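Local coordinates for protein endonuclease and methylase LlaGI (PDB 5FFJ) that combines a helicase-like ATPase, a DNA methyltransferase and a sequence-specificity domain in one Type ISP restriction-modification enzyme, here crystallised without its nuclease, at residues Ser924-Ser928 with Asp1031-Gln1035; Asn949-Arg955 with Arg974-Ile979. All coordinates share one frame; numbering follows the deposited sequence.

Contact 1 (Ser924-Ser928 with Asp1031-Gln1035); sequences SYIDS and DWINQ. With nucleotides of chain B.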
ATOM      1  N   SER A 924     -12.054  11.591 -12.779  1.00 48.60           N
ATOM      2  CA  SER A 924     -12.413  12.812 -12.060  1.00 64.05           C
ATOM      3  C   SER A 924     -12.594  13.997 -13.002  1.00 67.90           C
ATOM      4  O   SER A 924     -13.533  14.780 -12.854  1.00 57.63           O
ATOM      5  CB  SER A 924     -11.347  13.151 -11.015  1.00 53.39           C
ATOM      6  OG  SER A 924     -10.102  13.435 -11.629  1.00 69.19           O
ATOM      7  N   TYR A 925     -11.700  14.112 -13.979  1.00 62.33           N
ATOM      8  CA  TYR A 925     -11.655  15.279 -14.852  1.00 62.12           C
ATOM      9  C   TYR A 925     -12.945  15.499 -15.642  1.00 58.63           C
ATOM     10  O   TYR A 925     -13.164  16.590 -16.169  1.00 60.65           O
ATOM     11  CB  TYR A 925     -10.485  15.159 -15.827  1.00 62.29           C
ATOM     12  CG  TYR A 925     -10.659  14.053 -16.835  1.00 57.46           C
ATOM     13  CD1 TYR A 925     -11.326  14.281 -18.030  1.00 58.20           C
ATOM     14  CD2 TYR A 925     -10.160  12.783 -16.591  1.00 62.65           C
ATOM     15  CE1 TYR A 925     -11.493  13.276 -18.951  1.00 59.18           C
ATOM     16  CE2 TYR A 925     -10.320  11.772 -17.508  1.00 61.30           C
ATOM     17  CZ  TYR A 925     -10.988  12.025 -18.686  1.00 62.77           C
ATOM     18  OH  TYR A 925     -11.150  11.019 -19.601  1.00 73.44           O
ATOM     19  N   ILE A 926     -13.783  14.469 -15.738  1.00 41.22           N
ATOM     20  CA  ILE A 926     -15.046  14.583 -16.464  1.00 52.13           C
ATOM     21  C   ILE A 926     -15.881  15.707 -15.864  1.00 56.45           C
ATOM     22  O   ILE A 926     -16.318  16.618 -16.568  1.00 47.36           O
ATOM     23  CB  ILE A 926     -15.854  13.268 -16.433  1.00 57.63           C
ATOM     24  CG1 ILE A 926     -15.042  12.131 -17.053  1.00 62.94           C
ATOM     25  CG2 ILE A 926     -17.175  13.430 -17.187  1.00 51.96           C
ATOM     26  CD1 ILE A 926     -15.688  10.770 -16.926  1.00 50.26           C
ATOM     27  N   ASP A 927     -16.099  15.624 -14.556  1.00 57.28           N
ATOM     28  CA  ASP A 927     -16.759  16.687 -13.810  1.00 55.10           C
ATOM     29  C   ASP A 927     -15.943  16.976 -12.557  1.00 58.85           C
ATOM     30  O   ASP A 927     -15.965  16.214 -11.590  1.00 90.21           O
ATOM     31  CB  ASP A 927     -18.194  16.300 -13.451  1.00 64.08           C
ATOM     32  CG  ASP A 927     -19.095  17.508 -13.253  1.00 62.81           C
ATOM     33  OD1 ASP A 927     -18.953  18.491 -14.012  1.00 65.81           O
ATOM     34  OD2 ASP A 927     -19.951  17.471 -12.344  1.00 59.50           O
ATOM     35  N   SER A 928     -15.214  18.083 -12.594  1.00 52.94           N
ATOM     36  CA  SER A 928     -14.265  18.422 -11.544  1.00 53.89           C
ATOM     37  C   SER A 928     -14.018  19.922 -11.538  1.00 52.75           C
ATOM     38  O   SER A 928     -14.007  20.561 -12.591  1.00 54.21           O
ATOM     39  CB  SER A 928     -12.949  17.664 -11.746  1.00 55.02           C
ATOM     40  OG  SER A 928     -11.918  18.185 -10.928  1.00 50.24           O
ATOM     41  N   ASP A1031     -17.958  23.022 -18.886  1.00 56.45           N
ATOM     42  CA  ASP A1031     -18.535  21.847 -18.240  1.00 59.59           C
ATOM     43  C   ASP A1031     -19.227  20.955 -19.266  1.00 63.14           C
ATOM     44  O   ASP A1031     -20.051  21.420 -20.056  1.00 66.82           O
ATOM     45  CB  ASP A1031     -19.529  22.260 -17.148  1.00 65.43           C
ATOM     46  CG  ASP A1031     -18.852  22.872 -15.936  1.00 45.89           C
ATOM     47  OD1 ASP A1031     -17.654  22.601 -15.719  1.00 54.84           O
ATOM     48  OD2 ASP A1031     -19.526  23.615 -15.194  1.00 55.11           O
ATOM     49  N   TRP A1032     -18.887  19.670 -19.246  1.00 63.50           N
ATOM     50  CA  TRP A1032     -19.496  18.693 -20.141  1.00 61.91           C
ATOM     51  C   TRP A1032     -20.823  18.184 -19.582  1.00 53.00           C
ATOM     52  O   TRP A1032     -21.821  18.114 -20.301  1.00 57.77           O
ATOM     53  CB  TRP A1032     -18.542  17.518 -20.376  1.00 57.15           C
ATOM     54  CG  TRP A1032     -17.300  17.894 -21.121  1.00 48.82           C
ATOM     55  CD1 TRP A1032     -17.069  19.056 -21.793  1.00 54.00           C
ATOM     56  CD2 TRP A1032     -16.114  17.104 -21.266  1.00 54.54           C
ATOM     57  NE1 TRP A1032     -15.814  19.040 -22.353  1.00 61.40           N
ATOM     58  CE2 TRP A1032     -15.207  17.852 -22.042  1.00 49.35           C
ATOM     59  CE3 TRP A1032     -15.732  15.838 -20.818  1.00 49.89           C
ATOM     60  CZ2 TRP A1032     -13.945  17.375 -22.378  1.00 51.01           C
ATOM     61  CZ3 TRP A1032     -14.478  15.367 -21.151  1.00 49.57           C
ATOM     62  CH2 TRP A1032     -13.600  16.133 -21.924  1.00 58.36           C
ATOM     63  N   ILE A1033     -20.827  17.831 -18.298  1.00 64.91           N
ATOM     64  CA  ILE A1033     -22.018  17.293 -17.645  1.00 47.57           C
ATOM     65  C   ILE A1033     -22.404  18.094 -16.402  1.00 60.11           C
ATOM     66  O   ILE A1033     -21.588  18.835 -15.848  1.00 58.88           O
ATOM     67  CB  ILE A1033     -21.818  15.818 -17.247  1.00 46.22           C
ATOM     68  CG1 ILE A1033     -20.576  15.650 -16.367  1.00 58.41           C
ATOM     69  CG2 ILE A1033     -21.701  14.955 -18.494  1.00 63.62           C
ATOM     70  CD1 ILE A1033     -20.517  14.300 -15.662  1.00 59.89           C
ATOM     71  N   ASN A1034     -23.653  17.927 -15.973  1.00 52.46           N
ATOM     72  CA  ASN A1034     -24.201  18.680 -14.853  1.00 54.21           C
ATOM     73  C   ASN A1034     -24.044  20.173 -15.100  1.00 59.12           C
ATOM     74  O   ASN A1034     -23.706  20.931 -14.193  1.00 60.92           O
ATOM     75  CB  ASN A1034     -23.520  18.278 -13.545  1.00 56.58           C
ATOM     76  CG  ASN A1034     -23.623  16.794 -13.266  1.00 62.02           C
ATOM     77  OD1 ASN A1034     -24.714  16.218 -13.277  1.00 65.77           O
ATOM     78  ND2 ASN A1034     -22.483  16.161 -13.021  1.00 67.09           N
ATOM     79  N   GLN A1035     -24.281  20.581 -16.344  1.00 52.68           N
ATOM     80  CA  GLN A1035     -24.133  21.976 -16.742  1.00 56.82           C
ATOM     81  C   GLN A1035     -25.083  22.865 -15.954  1.00 51.91           C
ATOM     82  O   GLN A1035     -26.152  22.425 -15.532  1.00 61.27           O
ATOM     83  CB  GLN A1035     -24.377  22.133 -18.244  1.00 61.27           C
ATOM     84  CG  GLN A1035     -23.419  21.317 -19.103  1.00 60.43           C
ATOM     85  CD  GLN A1035     -23.541  21.621 -20.583  1.00 62.96           C
ATOM     86  OE1 GLN A1035     -24.479  22.290 -21.019  1.00 65.58           O
ATOM     87  NE2 GLN A1035     -22.586  21.127 -21.368  1.00 60.97           N
TER
ATOM     88  P    DC B   9     -11.712  19.124  -7.636  1.00 47.61           P
ATOM     89  OP1  DC B   9     -11.040  20.071  -8.556  1.00 42.42           O
ATOM     90  OP2  DC B   9     -13.185  18.993  -7.686  1.00 52.42           O
ATOM     91  O5'  DC B   9     -11.079  17.659  -7.810  1.00 46.12           O
ATOM     92  C5'  DC B   9      -9.660  17.502  -7.911  1.00 47.92           C
ATOM     93  C4'  DC B   9      -9.141  16.459  -6.929  1.00 46.58           C
ATOM     94  O4'  DC B   9      -9.222  16.978  -5.566  1.00 65.06           O
ATOM     95  C3'  DC B   9      -9.911  15.131  -6.916  1.00 51.66           C
ATOM     96  O3'  DC B   9      -9.007  14.030  -6.983  1.00 50.68           O
ATOM     97  C2'  DC B   9     -10.670  15.172  -5.593  1.00 43.84           C
ATOM     98  C1'  DC B   9      -9.708  15.956  -4.723  1.00 55.67           C
ATOM     99  N1   DC B   9     -10.319  16.573  -3.483  1.00 35.82           N
ATOM    100  C2   DC B   9      -9.667  16.449  -2.246  1.00 34.93           C
ATOM    101  O2   DC B   9      -8.597  15.832  -2.182  1.00 30.52           O
ATOM    102  N3   DC B   9     -10.231  17.012  -1.145  1.00 36.51           N
ATOM    103  C4   DC B   9     -11.386  17.671  -1.245  1.00 45.27           C
ATOM    104  N4   DC B   9     -11.901  18.212  -0.132  1.00 39.23           N
ATOM    105  C5   DC B   9     -12.063  17.808  -2.491  1.00 33.43           C
ATOM    106  C6   DC B   9     -11.500  17.250  -3.572  1.00 48.89           C
ATOM    107  P    DC B  10      -9.513  12.595  -7.499  1.00 49.33           P
ATOM    108  OP1  DC B  10      -9.096  12.473  -8.916  1.00 54.61           O
ATOM    109  OP2  DC B  10     -10.949  12.460  -7.160  1.00 52.12           O
ATOM    110  O5'  DC B  10      -8.686  11.561  -6.600  1.00 27.78           O
ATOM    111  C5'  DC B  10      -7.270  11.507  -6.712  1.00 44.74           C
ATOM    112  C4'  DC B  10      -6.607  11.469  -5.344  1.00 45.51           C
ATOM    113  O4'  DC B  10      -7.283  12.393  -4.441  1.00 51.21           O
ATOM    114  C3'  DC B  10      -6.637  10.101  -4.654  1.00 46.07           C
ATOM    115  O3'  DC B  10      -5.332   9.730  -4.208  1.00 49.13           O
ATOM    116  C2'  DC B  10      -7.612  10.295  -3.497  1.00 41.76           C
ATOM    117  C1'  DC B  10      -7.466  11.773  -3.188  1.00 53.63           C
ATOM    118  N1   DC B  10      -8.665  12.370  -2.513  1.00 46.61           N
ATOM    119  C2   DC B  10      -8.607  12.750  -1.161  1.00 43.70           C
ATOM    120  O2   DC B  10      -7.554  12.596  -0.529  1.00 49.72           O
ATOM    121  N3   DC B  10      -9.716  13.282  -0.584  1.00 43.01           N
ATOM    122  C4   DC B  10     -10.835  13.432  -1.299  1.00 39.17           C
ATOM    123  N4   DC B  10     -11.904  13.959  -0.693  1.00 47.72           N
ATOM    124  C5   DC B  10     -10.906  13.050  -2.666  1.00 37.92           C
ATOM    125  C6   DC B  10      -9.813  12.528  -3.224  1.00 42.45           C
TER
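Asp927 and Ile1033 pack against each other where the loop after strand 915-922 meets the loop after strand 1022-1024. Both loops leave the mixed sheet of the methyltransferase part. The apolar packing is tightest round Ile1033. Its CD1 lies 3.8 Å from CG2 of Ile926 and also meets CB of Asp927, so it sits against two neighbouring residues. With chi1 near 55°, CG1 of Ile1033 stands between its backbone N and carbonyl carbon, which turns the CD1 end to these two side chains.

Next to this apolar patch is the one hydrogen bond between the two segments. Asn1034 ND2 donates to Asp927 OD2 at 2.9 Å. The bond lies near the amide plane, but it meets the carboxylate from well above its plane. These residues are partly exposed.

The other side is buried but touches more lightly. CZ3 of Trp1032 approaches the edge of the Tyr925 ring, 4.3 Å from CE1. Both residues also rest on Ile947 of strand 944-951.

Away from Asp1031-Gln1035, Ser924 OG makes a weak hydrogen bond to OP1 of DC10 of chain B, and Ser928 OG lies close to the phosphate of DC9 of chain B. One loop thus faces the DNA backbone and its partner loop at once.

Asp927 OD1 lies 3.2 Å from Ile1033 O, and two acceptors cannot bond to each other. Lys1259 forms a salt bridge with OD1 and Lys1258 with OD2. These lysines probably offset the crowding of acceptors and favour the charged carboxylate that Asn1034 binds.

Contact 2 (Asn949-Arg955 with Arg974-Ile979); sequences NLRGDQR and RTSIAI. With nucleotides of chain B; nucleotides of chain C.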
ATOM      1  N   ASN A 949     -17.628   6.839 -18.890  1.00 57.35           N
ATOM      2  CA  ASN A 949     -17.581   6.959 -17.438  1.00 67.29           C
ATOM      3  C   ASN A 949     -17.991   5.657 -16.759  1.00 52.25           C
ATOM      4  O   ASN A 949     -19.158   5.267 -16.795  1.00 49.36           O
ATOM      5  CB  ASN A 949     -18.481   8.104 -16.971  1.00 70.91           C
ATOM      6  CG  ASN A 949     -18.289   8.439 -15.503  1.00 61.80           C
ATOM      7  OD1 ASN A 949     -17.381   7.928 -14.848  1.00 52.77           O
ATOM      8  ND2 ASN A 949     -19.144   9.311 -14.982  1.00 48.51           N
ATOM      9  N   LEU A 950     -17.018   4.991 -16.146  1.00 53.22           N
ATOM     10  CA  LEU A 950     -17.241   3.703 -15.497  1.00 57.56           C
ATOM     11  C   LEU A 950     -17.613   3.853 -14.020  1.00 57.99           C
ATOM     12  O   LEU A 950     -17.819   2.855 -13.325  1.00 56.94           O
ATOM     13  CB  LEU A 950     -15.989   2.828 -15.636  1.00 61.34           C
ATOM     14  CG  LEU A 950     -15.942   1.833 -16.802  1.00 63.36           C
ATOM     15  CD1 LEU A 950     -16.584   2.385 -18.065  1.00 62.71           C
ATOM     16  CD2 LEU A 950     -14.502   1.449 -17.086  1.00 56.91           C
ATOM     17  N   ARG A 951     -17.699   5.096 -13.551  1.00 46.75           N
ATOM     18  CA  ARG A 951     -18.076   5.382 -12.169  1.00 53.62           C
ATOM     19  C   ARG A 951     -17.152   4.648 -11.191  1.00 55.93           C
ATOM     20  O   ARG A 951     -15.949   4.534 -11.434  1.00 52.49           O
ATOM     21  CB  ARG A 951     -19.537   4.992 -11.929  1.00 39.99           C
ATOM     22  CG  ARG A 951     -20.516   5.583 -12.937  1.00 56.36           C
ATOM     23  CD  ARG A 951     -20.664   7.086 -12.765  1.00 43.35           C
ATOM     24  NE  ARG A 951     -21.177   7.433 -11.441  1.00 68.02           N
ATOM     25  CZ  ARG A 951     -22.466   7.471 -11.117  1.00 70.05           C
ATOM     26  NH1 ARG A 951     -23.399   7.182 -12.016  1.00 65.41           N
ATOM     27  NH2 ARG A 951     -22.827   7.797  -9.883  1.00 78.46           N
ATOM     28  N   GLY A 952     -17.710   4.165 -10.085  1.00 54.48           N
ATOM     29  CA  GLY A 952     -16.964   3.338  -9.155  1.00 63.93           C
ATOM     30  C   GLY A 952     -16.105   4.142  -8.195  1.00 59.10           C
ATOM     31  O   GLY A 952     -15.026   3.696  -7.800  1.00 57.70           O
ATOM     32  N   ASP A 953     -16.581   5.327  -7.819  1.00 59.61           N
ATOM     33  CA  ASP A 953     -15.866   6.190  -6.875  1.00 53.61           C
ATOM     34  C   ASP A 953     -16.303   5.882  -5.449  1.00 56.81           C
ATOM     35  O   ASP A 953     -17.417   6.225  -5.051  1.00 57.09           O
ATOM     36  CB  ASP A 953     -16.110   7.673  -7.190  1.00 61.65           C
ATOM     37  CG  ASP A 953     -15.294   8.604  -6.307  1.00 61.79           C
ATOM     38  OD1 ASP A 953     -14.323   8.136  -5.677  1.00 70.40           O
ATOM     39  OD2 ASP A 953     -15.620   9.807  -6.253  1.00 71.18           O
ATOM     40  N   GLN A 954     -15.421   5.236  -4.687  1.00 53.14           N
ATOM     41  CA  GLN A 954     -15.736   4.815  -3.326  1.00 49.12           C
ATOM     42  C   GLN A 954     -14.970   5.625  -2.277  1.00 49.79           C
ATOM     43  O   GLN A 954     -14.619   5.117  -1.211  1.00 46.47           O
ATOM     44  CB  GLN A 954     -15.458   3.314  -3.173  1.00 49.94           C
ATOM     45  CG  GLN A 954     -16.376   2.443  -4.022  1.00 50.13           C
ATOM     46  CD  GLN A 954     -17.846   2.713  -3.757  1.00 54.98           C
ATOM     47  OE1 GLN A 954     -18.648   2.837  -4.686  1.00 40.17           O
ATOM     48  NE2 GLN A 954     -18.209   2.808  -2.482  1.00 45.51           N
ATOM     49  N   ARG A 955     -14.705   6.888  -2.600  1.00 54.06           N
ATOM     50  CA  ARG A 955     -14.369   7.892  -1.595  1.00 51.94           C
ATOM     51  C   ARG A 955     -15.596   8.780  -1.369  1.00 52.09           C
ATOM     52  O   ARG A 955     -15.509   9.878  -0.813  1.00 75.58           O
ATOM     53  CB  ARG A 955     -13.149   8.706  -2.020  1.00 55.79           C
ATOM     54  CG  ARG A 955     -11.917   8.374  -1.197  1.00 51.58           C
ATOM     55  CD  ARG A 955     -10.663   8.983  -1.790  1.00 49.33           C
ATOM     56  NE  ARG A 955      -9.837   7.987  -2.470  1.00 45.96           N
ATOM     57  CZ  ARG A 955      -8.845   7.308  -1.900  1.00 51.17           C
ATOM     58  NH1 ARG A 955      -8.529   7.499  -0.624  1.00 53.42           N
ATOM     59  NH2 ARG A 955      -8.159   6.428  -2.614  1.00 64.88           N
ATOM     60  N   ARG A 974      -9.724   3.272  -5.584  1.00 62.66           N
ATOM     61  CA  ARG A 974     -10.972   3.767  -5.018  1.00 62.19           C
ATOM     62  C   ARG A 974     -11.539   4.913  -5.853  1.00 67.91           C
ATOM     63  O   ARG A 974     -12.672   5.346  -5.639  1.00 66.39           O
ATOM     64  CB  ARG A 974     -10.745   4.230  -3.574  1.00 66.25           C
ATOM     65  CG  ARG A 974     -11.905   3.941  -2.640  1.00 65.40           C
ATOM     66  CD  ARG A 974     -11.433   3.312  -1.342  1.00 61.04           C
ATOM     67  NE  ARG A 974     -10.842   4.276  -0.416  1.00 56.20           N
ATOM     68  CZ  ARG A 974     -11.540   5.035   0.425  1.00 45.14           C
ATOM     69  NH1 ARG A 974     -12.864   4.957   0.458  1.00 49.34           N
ATOM     70  NH2 ARG A 974     -10.914   5.878   1.233  1.00 69.73           N
ATOM     71  N   THR A 975     -10.746   5.397  -6.803  1.00 51.13           N
ATOM     72  CA  THR A 975     -11.114   6.568  -7.592  1.00 51.92           C
ATOM     73  C   THR A 975     -12.169   6.261  -8.645  1.00 49.17           C
ATOM     74  O   THR A 975     -12.356   5.110  -9.038  1.00 60.18           O
ATOM     75  CB  THR A 975      -9.894   7.159  -8.314  1.00 55.98           C
ATOM     76  OG1 THR A 975      -9.376   6.198  -9.242  1.00 63.67           O
ATOM     77  CG2 THR A 975      -8.811   7.538  -7.318  1.00 59.16           C
ATOM     78  N   SER A 976     -12.857   7.303  -9.100  1.00 57.00           N
ATOM     79  CA  SER A 976     -13.744   7.180 -10.244  1.00 53.94           C
ATOM     80  C   SER A 976     -12.913   6.751 -11.447  1.00 61.02           C
ATOM     81  O   SER A 976     -11.849   7.319 -11.696  1.00 49.71           O
ATOM     82  CB  SER A 976     -14.462   8.502 -10.528  1.00 52.36           C
ATOM     83  OG  SER A 976     -15.473   8.335 -11.508  1.00 73.87           O
ATOM     84  N   ILE A 977     -13.387   5.744 -12.176  1.00 68.10           N
ATOM     85  CA  ILE A 977     -12.675   5.236 -13.344  1.00 66.03           C
ATOM     86  C   ILE A 977     -13.414   5.594 -14.630  1.00 64.63           C
ATOM     87  O   ILE A 977     -14.645   5.617 -14.669  1.00 63.38           O
ATOM     88  CB  ILE A 977     -12.494   3.705 -13.268  1.00 53.80           C
ATOM     89  CG1 ILE A 977     -11.681   3.325 -12.026  1.00 66.24           C
ATOM     90  CG2 ILE A 977     -11.818   3.172 -14.525  1.00 62.40           C
ATOM     91  CD1 ILE A 977     -10.291   3.945 -11.963  1.00 45.11           C
ATOM     92  N   ALA A 978     -12.648   5.867 -15.681  1.00 68.59           N
ATOM     93  CA  ALA A 978     -13.219   6.190 -16.979  1.00 63.84           C
ATOM     94  C   ALA A 978     -12.262   5.792 -18.090  1.00 63.60           C
ATOM     95  O   ALA A 978     -11.045   5.922 -17.950  1.00 60.05           O
ATOM     96  CB  ALA A 978     -13.542   7.674 -17.067  1.00 60.85           C
ATOM     97  N   ILE A 979     -12.820   5.295 -19.188  1.00 66.27           N
ATOM     98  CA  ILE A 979     -12.033   5.004 -20.375  1.00 67.29           C
ATOM     99  C   ILE A 979     -12.119   6.183 -21.332  1.00 58.48           C
ATOM    100  O   ILE A 979     -13.212   6.621 -21.697  1.00 49.71           O
ATOM    101  CB  ILE A 979     -12.506   3.718 -21.078  1.00 63.93           C
ATOM    102  CG1 ILE A 979     -12.086   2.493 -20.262  1.00 66.72           C
ATOM    103  CG2 ILE A 979     -11.917   3.634 -22.485  1.00 46.56           C
ATOM    104  CD1 ILE A 979     -12.658   1.180 -20.762  1.00 74.54           C
TER
ATOM    105  P    DG B  12      -6.742   3.836  -3.642  1.00 50.78           P
ATOM    106  OP1  DG B  12      -7.833   4.510  -4.376  1.00 38.87           O
ATOM    107  OP2  DG B  12      -6.118   4.492  -2.471  1.00 35.47           O
ATOM    108  O5'  DG B  12      -7.329   2.419  -3.189  1.00 68.56           O
ATOM    109  C5'  DG B  12      -6.465   1.435  -2.637  1.00 36.21           C
ATOM    110  C4'  DG B  12      -6.208   1.701  -1.170  1.00 35.65           C
ATOM    111  O4'  DG B  12      -7.475   1.908  -0.497  1.00 53.96           O
ATOM    112  C3'  DG B  12      -5.551   0.556  -0.424  1.00 38.97           C
ATOM    113  O3'  DG B  12      -4.830   1.047   0.717  1.00 39.14           O
ATOM    114  C2'  DG B  12      -6.753  -0.311  -0.060  1.00 45.65           C
ATOM    115  C1'  DG B  12      -7.858   0.723   0.187  1.00 61.65           C
ATOM    116  N9   DG B  12      -9.196   0.322  -0.277  1.00 60.40           N
ATOM    117  C8   DG B  12      -9.516  -0.488  -1.346  1.00 54.65           C
ATOM    118  N7   DG B  12     -10.804  -0.655  -1.505  1.00 57.79           N
ATOM    119  C5   DG B  12     -11.374   0.091  -0.481  1.00 55.13           C
ATOM    120  C6   DG B  12     -12.736   0.295  -0.143  1.00 56.17           C
ATOM    121  O6   DG B  12     -13.744  -0.159  -0.701  1.00 58.38           O
ATOM    122  N1   DG B  12     -12.870   1.124   0.968  1.00 48.02           N
ATOM    123  C2   DG B  12     -11.823   1.681   1.663  1.00 48.89           C
ATOM    124  N2   DG B  12     -12.143   2.455   2.705  1.00 52.78           N
ATOM    125  N3   DG B  12     -10.549   1.497   1.357  1.00 50.81           N
ATOM    126  C4   DG B  12     -10.397   0.696   0.281  1.00 57.49           C
TER
ATOM    127  P    DC C  13     -21.082   4.307   6.173  1.00 48.35           P
ATOM    128  OP1  DC C  13     -21.582   4.860   7.453  1.00 59.66           O
ATOM    129  OP2  DC C  13     -21.964   4.332   4.987  1.00 51.00           O
ATOM    130  O5'  DC C  13     -19.726   5.058   5.781  1.00 57.38           O
ATOM    131  C5'  DC C  13     -18.526   4.783   6.511  1.00 45.15           C
ATOM    132  C4'  DC C  13     -17.312   5.368   5.814  1.00 43.13           C
ATOM    133  O4'  DC C  13     -16.729   4.369   4.921  1.00 45.21           O
ATOM    134  C3'  DC C  13     -17.598   6.583   4.932  1.00 40.67           C
ATOM    135  O3'  DC C  13     -16.533   7.518   5.010  1.00 44.88           O
ATOM    136  C2'  DC C  13     -17.709   5.956   3.554  1.00 41.79           C
ATOM    137  C1'  DC C  13     -16.594   4.934   3.634  1.00 33.74           C
ATOM    138  N1   DC C  13     -16.628   3.846   2.590  1.00 40.86           N
ATOM    139  C2   DC C  13     -15.490   3.054   2.396  1.00 45.71           C
ATOM    140  O2   DC C  13     -14.490   3.257   3.096  1.00 47.05           O
ATOM    141  N3   DC C  13     -15.516   2.081   1.452  1.00 34.52           N
ATOM    142  C4   DC C  13     -16.612   1.895   0.716  1.00 47.08           C
ATOM    143  N4   DC C  13     -16.592   0.923  -0.202  1.00 53.60           N
ATOM    144  C5   DC C  13     -17.780   2.694   0.892  1.00 48.71           C
ATOM    145  C6   DC C  13     -17.744   3.650   1.827  1.00 44.16           C
ATOM    146  P    DT C  14     -16.629   8.779   5.998  1.00 42.97           P
ATOM    147  OP1  DT C  14     -17.366   8.350   7.212  1.00 59.91           O
ATOM    148  OP2  DT C  14     -17.124   9.929   5.209  1.00 46.65           O
ATOM    149  O5'  DT C  14     -15.106   9.054   6.403  1.00 45.66           O
ATOM    150  C5'  DT C  14     -14.367   8.036   7.076  1.00 44.83           C
ATOM    151  C4'  DT C  14     -13.019   8.555   7.540  1.00 50.45           C
ATOM    152  O4'  DT C  14     -12.080   8.562   6.422  1.00 57.81           O
ATOM    153  C3'  DT C  14     -13.030   9.986   8.082  1.00 44.52           C
ATOM    154  O3'  DT C  14     -12.197  10.084   9.241  1.00 40.77           O
ATOM    155  C2'  DT C  14     -12.492  10.788   6.902  1.00 52.31           C
ATOM    156  C1'  DT C  14     -11.455   9.825   6.358  1.00 53.05           C
ATOM    157  N1   DT C  14     -11.001  10.077   4.940  1.00 43.87           N
ATOM    158  C2   DT C  14      -9.661   9.964   4.637  1.00 41.83           C
ATOM    159  O2   DT C  14      -8.810   9.684   5.461  1.00 48.91           O
ATOM    160  N3   DT C  14      -9.345  10.194   3.325  1.00 49.93           N
ATOM    161  C4   DT C  14     -10.214  10.516   2.302  1.00 48.47           C
ATOM    162  O4   DT C  14      -9.830  10.705   1.152  1.00 63.08           O
ATOM    163  C5   DT C  14     -11.607  10.615   2.681  1.00 45.78           C
ATOM    164  C7   DT C  14     -12.648  10.960   1.652  1.00 31.80           C
ATOM    165  C6   DT C  14     -11.931  10.389   3.967  1.00 42.35           C
TER
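Leu950 and Arg951 both face Ile977, which makes a classic beta bulge between antiparallel strands 944-951 and 977-984. Strand 977-984 lies between strands 915-922 and 944-951 and runs opposite to both, as the reversed strand does in Rossmann-like methyltransferases. Leu950 N donates to Ile977 O at 2.9 Å. Ile977 N donates to Arg951 O in an almost straight bond (179°). Among the side chains, CD2 of Leu950 meets CG2 of Ile977 and CD1 of Ile979.

Beyond the bulge, 952-955 leads out to the DNA and 974-976 leads back from it into strand 977-984. Gln954 N donates to Arg974 O at 2.9 Å. There the arginine side chains cross at about a right angle. CG of Arg955 lies over one face of the Arg974 guanidinium. N2 of DG12 of chain B lies over the opposite face, 3.4 Å above the plane. Bends at chi2 and chi3 (133° and 77°) thus place Arg974 between protein and base. Its backbone N donates to OP1 of DG12 of chain B. The Arg955 guanidinium turns its edge to the same phosphate, and NH2 makes weak hydrogen bonds to OP1 and OP2. CD of Arg955 also comes 3.5 Å from O4 of DT14 of chain C. The contact thus reaches both strands of the DNA, consistent with a part in binding the recognition site.

A second shell surrounds this backbone. Arg951 forms salt bridges with Glu964 and Asp999, and Asp953 forms one with Lys1189. Glu964 also accepts from Asp953 N. Tyr994 OH is hydrogen-bonded to Asn949 ND2. The other end of that amide closes an Asx turn: Asn949 OD1 accepts from Arg951 N at 3.1 Å, with the donor above the carbonyl plane.

In the fold
The centres of contacts 1 and 2 are about 13 Å apart, and both lie where strands 915-922 and 944-951 end and strand 977-984 begins, in the mixed sheet of the methyltransferase part. Along the chain, 924-928 comes first, then 949-955 and 974-979, and 1031-1035 last. Both segments of contact 2 therefore fall between those of contact 1. Ile926 joins the two contacts: its CD1 is 3.8 Å from CB of Ala978. The loops after strands 915-922 and 944-951, and the residues leading into 977-984, thus all reach the DNA, contact 1 at DC9 and DC10 of chain B and contact 2 at DG12 of chain B and DC13 and DT14 of chain C.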